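Local structure of putative zinc protease (Bordetella pertussis, 3IH6) at residues D172-R175 and A176-Y180; A100-T103 and L104-L108. The protein is probably a zinc-dependent metalloendopeptidase of the M16 family; this chain is an internal fragment of it that includes part of an M16 inactive domain. All coordinates share one frame; numbering follows the deposited sequence.

In the fold
Contacts 1 and 2 are one-turn contacts within two separate helices of a fragment that pairs a five-stranded antiparallel sheet with helices. Contact 2, on helix 97-109, is packed on the sheet itself, touching strands 26-32 and 187-191, and it also meets helix 58-63. Contact 1, on helix 170-180, leans on helix 39-52 and on the loop residues L111, P115 and F116. Their centres lie 17 Å apart and their nearest atoms about 5 Å apart, close but not touching. Two elements relate them: L111, shortly after helix 97-109, packs on contact 1, and the chain beyond helix 170-180 forms strand 187-191, against which L101 and T105 pack.

Contact 1 of 2, residues D172-R175 and A176-Y180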
ATOM      1  N   ASP E 172      -8.221 -20.805  27.811  1.00 20.33           N
ATOM      2  CA  ASP E 172      -8.479 -19.367  27.974  1.00 20.11           C
ATOM      3  C   ASP E 172      -9.181 -18.707  26.807  1.00 19.37           C
ATOM      4  O   ASP E 172      -9.997 -17.794  27.006  1.00 18.83           O
ATOM      5  CB  ASP E 172      -7.173 -18.641  28.280  1.00 20.20           C
ATOM      6  CG  ASP E 172      -6.608 -19.057  29.622  1.00 22.54           C
ATOM      7  OD1 ASP E 172      -7.410 -19.369  30.535  1.00 24.49           O
ATOM      8  OD2 ASP E 172      -5.377 -19.092  29.773  1.00 25.77           O
ATOM      9  N   VAL E 173      -8.852 -19.144  25.591  1.00 18.23           N
ATOM     10  CA  VAL E 173      -9.555 -18.641  24.443  1.00 17.50           C
ATOM     11  C   VAL E 173     -10.992 -19.197  24.442  1.00 17.36           C
ATOM     12  O   VAL E 173     -11.929 -18.448  24.178  1.00 16.21           O
ATOM     13  CB  VAL E 173      -8.800 -18.904  23.112  1.00 18.26           C
ATOM     14  CG1 VAL E 173      -9.602 -18.359  21.928  1.00 18.44           C
ATOM     15  CG2 VAL E 173      -7.400 -18.266  23.139  1.00 15.03           C
ATOM     16  N   GLN E 174     -11.159 -20.486  24.787  1.00 16.58           N
ATOM     17  CA  GLN E 174     -12.500 -21.082  24.915  1.00 16.56           C
ATOM     18  C   GLN E 174     -13.328 -20.315  25.931  1.00 17.18           C
ATOM     19  O   GLN E 174     -14.454 -19.878  25.649  1.00 16.47           O
ATOM     20  CB  GLN E 174     -12.418 -22.553  25.330  1.00 15.87           C
ATOM     21  CG  GLN E 174     -13.775 -23.274  25.479  1.00 14.54           C
ATOM     22  CD  GLN E 174     -14.421 -23.657  24.158  1.00 12.45           C
ATOM     23  OE1 GLN E 174     -13.754 -23.691  23.096  1.00 13.07           O
ATOM     24  NE2 GLN E 174     -15.730 -23.952  24.201  1.00  9.05           N
ATOM     25  N   ARG E 175     -12.781 -20.177  27.137  1.00 18.15           N
ATOM     26  CA  ARG E 175     -13.522 -19.525  28.218  1.00 18.54           C
ATOM     27  C   ARG E 175     -13.957 -18.115  27.825  1.00 18.29           C
ATOM     28  O   ARG E 175     -15.104 -17.719  28.073  1.00 18.23           O
ATOM     29  CB  ARG E 175     -12.696 -19.467  29.492  1.00 18.91           C
ATOM     30  CG  ARG E 175     -13.246 -18.452  30.481  1.00 22.11           C
ATOM     31  CD  ARG E 175     -12.540 -18.508  31.781  1.00 27.10           C
ATOM     32  NE  ARG E 175     -11.091 -18.420  31.602  1.00 30.72           N
ATOM     33  CZ  ARG E 175     -10.419 -17.289  31.410  1.00 32.14           C
ATOM     34  NH1 ARG E 175     -11.063 -16.122  31.353  1.00 32.27           N
ATOM     35  NH2 ARG E 175      -9.096 -17.338  31.274  1.00 32.59           N
ATOM     36  N   ALA E 176     -13.051 -17.363  27.207  1.00 18.04           N
ATOM     37  CA  ALA E 176     -13.364 -16.000  26.724  1.00 17.72           C
ATOM     38  C   ALA E 176     -14.555 -15.973  25.744  1.00 17.46           C
ATOM     39  O   ALA E 176     -15.540 -15.245  25.934  1.00 17.69           O
ATOM     40  CB  ALA E 176     -12.123 -15.350  26.109  1.00 17.10           C
ATOM     41  N   ALA E 177     -14.472 -16.776  24.704  1.00 17.21           N
ATOM     42  CA  ALA E 177     -15.547 -16.837  23.723  1.00 17.89           C
ATOM     43  C   ALA E 177     -16.817 -17.315  24.378  1.00 18.06           C
ATOM     44  O   ALA E 177     -17.888 -16.726  24.152  1.00 16.88           O
ATOM     45  CB  ALA E 177     -15.169 -17.775  22.573  1.00 18.00           C
ATOM     46  N   VAL E 178     -16.718 -18.378  25.192  1.00 17.56           N
ATOM     47  CA  VAL E 178     -17.926 -18.842  25.915  1.00 18.07           C
ATOM     48  C   VAL E 178     -18.603 -17.798  26.844  1.00 17.89           C
ATOM     49  O   VAL E 178     -19.835 -17.742  26.888  1.00 17.45           O
ATOM     50  CB  VAL E 178     -17.743 -20.211  26.589  1.00 17.67           C
ATOM     51  CG1 VAL E 178     -18.896 -20.475  27.554  1.00 20.41           C
ATOM     52  CG2 VAL E 178     -17.710 -21.304  25.525  1.00 17.03           C
ATOM     53  N   ALA E 179     -17.827 -16.961  27.548  1.00 17.81           N
ATOM     54  CA  ALA E 179     -18.434 -15.926  28.422  1.00 17.47           C
ATOM     55  C   ALA E 179     -18.991 -14.683  27.692  1.00 17.31           C
ATOM     56  O   ALA E 179     -19.925 -14.061  28.199  1.00 17.47           O
ATOM     57  CB  ALA E 179     -17.467 -15.502  29.551  1.00 17.41           C
ATOM     58  N   TYR E 180     -18.425 -14.322  26.531  1.00 17.24           N
ATOM     59  CA  TYR E 180     -18.891 -13.177  25.749  1.00 17.55           C
ATOM     60  C   TYR E 180     -19.875 -13.501  24.632  1.00 18.95           C
ATOM     61  O   TYR E 180     -20.667 -12.630  24.218  1.00 20.01           O
ATOM     62  CB  TYR E 180     -17.701 -12.309  25.241  1.00 17.95           C
ATOM     63  CG  TYR E 180     -17.083 -11.600  26.412  1.00 16.71           C
ATOM     64  CD1 TYR E 180     -16.155 -12.255  27.235  1.00 20.87           C
ATOM     65  CD2 TYR E 180     -17.519 -10.327  26.794  1.00 18.69           C
ATOM     66  CE1 TYR E 180     -15.637 -11.637  28.385  1.00 19.10           C
ATOM     67  CE2 TYR E 180     -16.996  -9.706  27.937  1.00 19.44           C
ATOM     68  CZ  TYR E 180     -16.061 -10.376  28.710  1.00 17.81           C
ATOM     69  OH  TYR E 180     -15.567  -9.791  29.823  1.00 22.79           O
TER
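Q174 and V178, one helical turn apart on helix 170-180, meet amide against methyl: NE2 of Q174 lies 3.6 Å from CG2 of V178, and the two side chains run at a slant to each other. The glutamine gets there by leaving the helix with CG anti to the backbone N (chi1 -179°) and then bending at chi2, which turns its amide toward V178. That amide is fixed at both ends by loop backbone, NE2 giving a hydrogen bond to the carbonyl of L111 and OE1 accepting one from the N-H of F116. Beneath the pair, V178 N donates to Q174 O at 2.8 Å with an N-H...O angle of 171°. The next rung, A179 N to R175 O, measures 2.9 Å and is less straight at 152°. R175 itself folds back along the helix: its chain bends at chi3, and NH2 reaches OD1 of D172 at 2.7 Å, from above the carboxylate plane. Its NH1 forms a second salt bridge, to D40 of helix 39-52. The guanidinium group thus links two acids, which probably steadies its charge, while the amide of Q174 ties the same helix to the 111-116 loop.

Contact 2 of 2, residues A100-T103 and L104-L108; sequences ALQT and LTATL
Helix 97-109, which packs against the antiparallel sheet of this M16-family fragment, carries three threonines, T103, T105 and T107, whose hydroxyls turn back onto carbonyls of the preceding turn. L104 and L101 meet on the buried side, CD2 to CD1 at 4.3 Å, a loose apolar touch. Both leucines also rest on strand 26-32, L101 on V27 and L104 on A29, and L104 reaches L59 and L63 of helix 58-63 as well. The backbone bonds run from each residue to the fourth before it, from L104 N to A100 O (2.8 Å, N-H...O angle 171°) through to T107 N, as in a regular alpha helix. T105 holds its OG1 between the backbone N and the carbonyl carbon (chi1 58°), which places the hydroxyl 3.1 Å from L101 O and 3.2 Å from Q102 O; the single proton could serve either carbonyl. On the more exposed flank, NE2 of Q102 comes within 4.0 Å of the methyl CB of A106, a marginal approach. T103 directs its own hydroxyl backward, to the carbonyl of K99, whereas its CG2 faces forward, 4.2 Å from T107 OG1. T107, with OG1 beside its backbone N (chi1 -55°), repeats that backward reach one turn later. The carbonyl oxygen T103 O therefore accepts two bonds from one residue, T107 OG1 at 2.9 Å and T107 N at 3.1 Å, which arrive from opposite faces of the carbonyl plane.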
ATOM      1  N   ALA E 100     -31.200 -18.180   8.863  1.00 19.50           N
ATOM      2  CA  ALA E 100     -29.776 -17.820   8.843  1.00 19.06           C
ATOM      3  C   ALA E 100     -29.353 -17.241  10.185  1.00 17.90           C
ATOM      4  O   ALA E 100     -28.414 -17.701  10.800  1.00 17.37           O
ATOM      5  CB  ALA E 100     -29.440 -16.820   7.675  1.00 18.83           C
ATOM      6  N   LEU E 101     -30.084 -16.242  10.648  1.00 18.05           N
ATOM      7  CA  LEU E 101     -29.771 -15.571  11.899  1.00 18.80           C
ATOM      8  C   LEU E 101     -29.868 -16.573  13.068  1.00 19.63           C
ATOM      9  O   LEU E 101     -29.075 -16.528  14.019  1.00 19.55           O
ATOM     10  CB  LEU E 101     -30.744 -14.410  12.066  1.00 18.54           C
ATOM     11  CG  LEU E 101     -30.489 -13.288  13.077  1.00 19.73           C
ATOM     12  CD1 LEU E 101     -29.086 -12.726  12.995  1.00 17.39           C
ATOM     13  CD2 LEU E 101     -31.515 -12.204  12.829  1.00 18.67           C
ATOM     14  N   GLN E 102     -30.859 -17.473  12.974  1.00 20.52           N
ATOM     15  CA  GLN E 102     -31.052 -18.576  13.912  1.00 21.44           C
ATOM     16  C   GLN E 102     -29.798 -19.442  14.005  1.00 21.40           C
ATOM     17  O   GLN E 102     -29.274 -19.652  15.106  1.00 22.43           O
ATOM     18  CB  GLN E 102     -32.242 -19.453  13.494  1.00 21.33           C
ATOM     19  CG  GLN E 102     -32.258 -20.841  14.142  1.00 24.79           C
ATOM     20  CD  GLN E 102     -32.266 -20.770  15.661  1.00 28.93           C
ATOM     21  OE1 GLN E 102     -32.907 -19.887  16.236  1.00 28.53           O
ATOM     22  NE2 GLN E 102     -31.537 -21.686  16.321  1.00 29.61           N
ATOM     23  N   THR E 103     -29.342 -19.963  12.864  1.00 20.37           N
ATOM     24  CA  THR E 103     -28.168 -20.796  12.852  1.00 20.14           C
ATOM     25  C   THR E 103     -26.904 -20.026  13.242  1.00 19.66           C
ATOM     26  O   THR E 103     -26.079 -20.562  13.963  1.00 20.64           O
ATOM     27  CB  THR E 103     -27.967 -21.485  11.497  1.00 20.24           C
ATOM     28  OG1 THR E 103     -29.180 -22.157  11.112  1.00 21.76           O
ATOM     29  CG2 THR E 103     -26.801 -22.498  11.564  1.00 18.51           C
ATOM     30  N   LEU E 104     -26.733 -18.797  12.748  1.00 18.99           N
ATOM     31  CA  LEU E 104     -25.556 -17.974  13.122  1.00 18.20           C
ATOM     32  C   LEU E 104     -25.396 -17.827  14.651  1.00 17.42           C
ATOM     33  O   LEU E 104     -24.293 -17.968  15.180  1.00 16.87           O
ATOM     34  CB  LEU E 104     -25.643 -16.557  12.511  1.00 18.23           C
ATOM     35  CG  LEU E 104     -24.502 -15.599  12.913  1.00 18.76           C
ATOM     36  CD1 LEU E 104     -23.537 -15.443  11.765  1.00 19.14           C
ATOM     37  CD2 LEU E 104     -25.081 -14.263  13.255  1.00 22.51           C
ATOM     38  N   THR E 105     -26.475 -17.476  15.346  1.00 17.08           N
ATOM     39  CA  THR E 105     -26.379 -17.257  16.798  1.00 16.63           C
ATOM     40  C   THR E 105     -26.243 -18.584  17.562  1.00 16.78           C
ATOM     41  O   THR E 105     -25.541 -18.651  18.571  1.00 16.72           O
ATOM     42  CB  THR E 105     -27.582 -16.480  17.377  1.00 16.86           C
ATOM     43  OG1 THR E 105     -28.790 -17.191  17.081  1.00 16.67           O
ATOM     44  CG2 THR E 105     -27.659 -15.061  16.827  1.00 17.30           C
ATOM     45  N   ALA E 106     -26.916 -19.639  17.103  1.00 17.07           N
ATOM     46  CA  ALA E 106     -26.694 -20.977  17.704  1.00 17.11           C
ATOM     47  C   ALA E 106     -25.232 -21.404  17.651  1.00 17.07           C
ATOM     48  O   ALA E 106     -24.720 -21.982  18.597  1.00 18.92           O
ATOM     49  CB  ALA E 106     -27.578 -22.021  17.076  1.00 16.91           C
ATOM     50  N   THR E 107     -24.530 -21.109  16.564  1.00 17.48           N
ATOM     51  CA  THR E 107     -23.134 -21.582  16.422  1.00 16.19           C
ATOM     52  C   THR E 107     -22.269 -20.803  17.383  1.00 16.64           C
ATOM     53  O   THR E 107     -21.388 -21.359  18.063  1.00 16.96           O
ATOM     54  CB  THR E 107     -22.592 -21.311  14.980  1.00 16.43           C
ATOM     55  OG1 THR E 107     -23.468 -21.893  14.019  1.00 12.49           O
ATOM     56  CG2 THR E 107     -21.155 -21.810  14.798  1.00 13.71           C
ATOM     57  N   LEU E 108     -22.527 -19.505  17.433  1.00 16.55           N
ATOM     58  CA  LEU E 108     -21.733 -18.588  18.246  1.00 17.80           C
ATOM     59  C   LEU E 108     -21.888 -18.874  19.730  1.00 18.18           C
ATOM     60  O   LEU E 108     -20.911 -18.897  20.458  1.00 19.63           O
ATOM     61  CB  LEU E 108     -22.112 -17.131  17.956  1.00 17.75           C
ATOM     62  CG  LEU E 108     -21.721 -16.569  16.593  1.00 16.48           C
ATOM     63  CD1 LEU E 108     -22.327 -15.157  16.359  1.00 14.00           C
ATOM     64  CD2 LEU E 108     -20.220 -16.586  16.345  1.00 21.34           C
TER